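PDB 4HBR: putative periplasmic protein from Bacteroides eggerthii, which is of unknown function, a putative periplasmic protein of the PF11396 family with a fold described as beta-lactamase-like. Local coordinates for residues 67-72 with 98-103. Sequence-based numbering, arbitrary orientation.
Sequences AAVFNA and VAIQVG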
ATOM      1  N   ALA A  67       3.243 -16.672  -4.465  1.00 34.59           N
ATOM      2  CA  ALA A  67       2.341 -17.734  -4.940  1.00 36.81           C
ATOM      3  C   ALA A  67       1.299 -18.152  -3.871  1.00 43.57           C
ATOM      4  O   ALA A  67       0.152 -18.428  -4.228  1.00 44.97           O
ATOM      5  CB  ALA A  67       3.151 -18.942  -5.397  1.00 38.06           C
ATOM      6  N   ALA A  68       1.688 -18.152  -2.571  1.00 39.11           N
ATOM      7  CA  ALA A  68       0.772 -18.500  -1.484  1.00 38.73           C
ATOM      8  C   ALA A  68      -0.412 -17.520  -1.425  1.00 42.01           C
ATOM      9  O   ALA A  68      -1.524 -17.951  -1.172  1.00 43.50           O
ATOM     10  CB  ALA A  68       1.504 -18.537  -0.159  1.00 38.50           C
ATOM     11  N   VAL A  69      -0.183 -16.218  -1.714  1.00 37.41           N
ATOM     12  CA  VAL A  69      -1.213 -15.163  -1.725  1.00 35.02           C
ATOM     13  C   VAL A  69      -2.097 -15.349  -2.971  1.00 41.14           C
ATOM     14  O   VAL A  69      -3.323 -15.312  -2.861  1.00 41.40           O
ATOM     15  CB  VAL A  69      -0.587 -13.741  -1.657  1.00 35.31           C
ATOM     16  CG1 VAL A  69      -1.627 -12.639  -1.867  1.00 33.65           C
ATOM     17  CG2 VAL A  69       0.164 -13.541  -0.352  1.00 34.43           C
ATOM     18  N   PHE A  70      -1.466 -15.581  -4.136  1.00 37.95           N
ATOM     19  CA  PHE A  70      -2.134 -15.814  -5.410  1.00 38.77           C
ATOM     20  C   PHE A  70      -3.117 -16.974  -5.294  1.00 44.81           C
ATOM     21  O   PHE A  70      -4.258 -16.834  -5.723  1.00 46.49           O
ATOM     22  CB  PHE A  70      -1.109 -16.098  -6.512  1.00 40.58           C
ATOM     23  CG  PHE A  70      -1.728 -16.285  -7.875  1.00 43.10           C
ATOM     24  CD1 PHE A  70      -2.231 -17.530  -8.265  1.00 47.16           C
ATOM     25  CD2 PHE A  70      -1.763 -15.237  -8.792  1.00 44.94           C
ATOM     26  CE1 PHE A  70      -2.813 -17.709  -9.527  1.00 49.79           C
ATOM     27  CE2 PHE A  70      -2.301 -15.432 -10.081  1.00 49.81           C
ATOM     28  CZ  PHE A  70      -2.837 -16.660 -10.430  1.00 49.40           C
ATOM     29  N   ASN A  71      -2.670 -18.109  -4.729  1.00 41.86           N
ATOM     30  CA  ASN A  71      -3.476 -19.314  -4.546  1.00 42.45           C
ATOM     31  C   ASN A  71      -4.602 -19.086  -3.531  1.00 46.30           C
ATOM     32  O   ASN A  71      -5.704 -19.581  -3.763  1.00 48.37           O
ATOM     33  CB  ASN A  71      -2.600 -20.487  -4.118  1.00 35.87           C
ATOM     34  CG  ASN A  71      -1.571 -20.902  -5.138  1.00 51.92           C
ATOM     35  OD1 ASN A  71      -1.703 -20.654  -6.341  1.00 45.16           O
ATOM     36  ND2 ASN A  71      -0.527 -21.580  -4.685  1.00 43.09           N
ATOM     37  N   ALA A  72      -4.344 -18.347  -2.424  1.00 39.92           N
ATOM     38  CA  ALA A  72      -5.382 -18.042  -1.414  1.00 38.95           C
ATOM     39  C   ALA A  72      -6.442 -17.148  -2.046  1.00 46.16           C
ATOM     40  O   ALA A  72      -7.635 -17.427  -1.888  1.00 48.80           O
ATOM     41  CB  ALA A  72      -4.784 -17.386  -0.170  1.00 37.76           C
ATOM     42  N   VAL A  98       0.402  -8.109   1.796  1.00 34.89           N
ATOM     43  CA  VAL A  98      -0.142  -7.930   0.455  1.00 33.08           C
ATOM     44  C   VAL A  98      -1.595  -7.415   0.636  1.00 36.01           C
ATOM     45  O   VAL A  98      -2.398  -8.128   1.222  1.00 36.20           O
ATOM     46  CB  VAL A  98      -0.092  -9.189  -0.462  1.00 35.45           C
ATOM     47  CG1 VAL A  98      -0.553  -8.827  -1.879  1.00 35.37           C
ATOM     48  CG2 VAL A  98       1.298  -9.838  -0.485  1.00 34.59           C
ATOM     49  N   ALA A  99      -1.912  -6.198   0.163  1.00 32.16           N
ATOM     50  CA  ALA A  99      -3.280  -5.648   0.213  1.00 32.54           C
ATOM     51  C   ALA A  99      -3.885  -5.732  -1.197  1.00 39.85           C
ATOM     52  O   ALA A  99      -3.289  -5.208  -2.151  1.00 40.51           O
ATOM     53  CB  ALA A  99      -3.268  -4.205   0.713  1.00 32.09           C
ATOM     54  N   ILE A 100      -5.010  -6.448  -1.339  1.00 35.18           N
ATOM     55  CA  ILE A 100      -5.699  -6.614  -2.621  1.00 35.34           C
ATOM     56  C   ILE A 100      -7.058  -5.932  -2.534  1.00 40.76           C
ATOM     57  O   ILE A 100      -7.816  -6.188  -1.593  1.00 39.60           O
ATOM     58  CB  ILE A 100      -5.819  -8.121  -3.044  1.00 38.42           C
ATOM     59  CG1 ILE A 100      -4.409  -8.776  -3.191  1.00 36.78           C
ATOM     60  CG2 ILE A 100      -6.628  -8.273  -4.369  1.00 40.98           C
ATOM     61  CD1 ILE A 100      -4.398 -10.260  -3.317  1.00 38.59           C
ATOM     62  N   GLN A 101      -7.358  -5.046  -3.503  1.00 37.97           N
ATOM     63  CA  GLN A 101      -8.643  -4.360  -3.616  1.00 37.33           C
ATOM     64  C   GLN A 101      -9.367  -4.984  -4.785  1.00 43.95           C
ATOM     65  O   GLN A 101      -8.838  -5.026  -5.901  1.00 45.24           O
ATOM     66  CB  GLN A 101      -8.481  -2.847  -3.771  1.00 38.66           C
ATOM     67  CG  GLN A 101      -7.795  -2.166  -2.574  1.00 41.85           C
ATOM     68  CD  GLN A 101      -7.632  -0.682  -2.765  1.00 59.89           C
ATOM     69  OE1 GLN A 101      -7.692  -0.152  -3.864  1.00 64.82           O
ATOM     70  NE2 GLN A 101      -7.424   0.025  -1.689  1.00 69.76           N
ATOM     71  N   VAL A 102     -10.551  -5.543  -4.528  1.00 40.93           N
ATOM     72  CA  VAL A 102     -11.276  -6.281  -5.561  1.00 41.37           C
ATOM     73  C   VAL A 102     -12.736  -5.840  -5.539  1.00 47.25           C
ATOM     74  O   VAL A 102     -13.321  -5.661  -4.476  1.00 47.61           O
ATOM     75  CB  VAL A 102     -11.066  -7.834  -5.378  1.00 43.91           C
ATOM     76  CG1 VAL A 102     -11.405  -8.311  -3.955  1.00 42.74           C
ATOM     77  CG2 VAL A 102     -11.798  -8.664  -6.423  1.00 44.91           C
ATOM     78  N   GLY A 103     -13.278  -5.579  -6.717  1.00 44.86           N
ATOM     79  CA  GLY A 103     -14.667  -5.180  -6.844  1.00 45.43           C
ATOM     80  C   GLY A 103     -15.538  -6.336  -7.262  1.00 51.72           C
ATOM     81  O   GLY A 103     -15.097  -7.206  -8.013  1.00 52.38           O
TER
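Helix 67-75 and strand 97-104 come closest at V69 and V98, whose CA atoms lie 7.6 Å apart, a separation bridged by side chains, with no hydrogen bond across it. It is a small case of a helix packed on one face of an antiparallel sheet. The helix keeps its own bonds, N71 N to A67 O at 2.9 Å among them, while V98 and I100 pair through their backbones with F115 and I113 of strand 109-115, and A99 with T87 of strand 82-90.

The strand alternates: V98 and I100 direct their CB atoms at the helix, and A99 between them turns to the other face. From the helix a single residue answers, V69, and its two methyls divide the work. V69 CG2 meets V98 CG2 end-on at 3.9 Å. V69 CG1, held anti to the backbone N (chi1 172°), touches both strand residues, V98 CG1 at 4.0 Å and I100 CD1 at 3.9 Å. The isoleucine arrives differently: chi2 near 180° (168°) stretches the chain out to CD1, which reaches V69 CG1 as the two side chains run past each other in opposite directions. All three residues are buried, and the contact is purely apolar, modest in area at 109 Å².

Further along the same helix, F73 continues the packing onto I100 and V102, while A72 and I100 both touch F115 of the adjoining strand 109-115. V98 also rests on V86 and W88 of strand 82-90, which flanks strand 97-104 on its other edge, and on the far face A99 touches L134, in a loop.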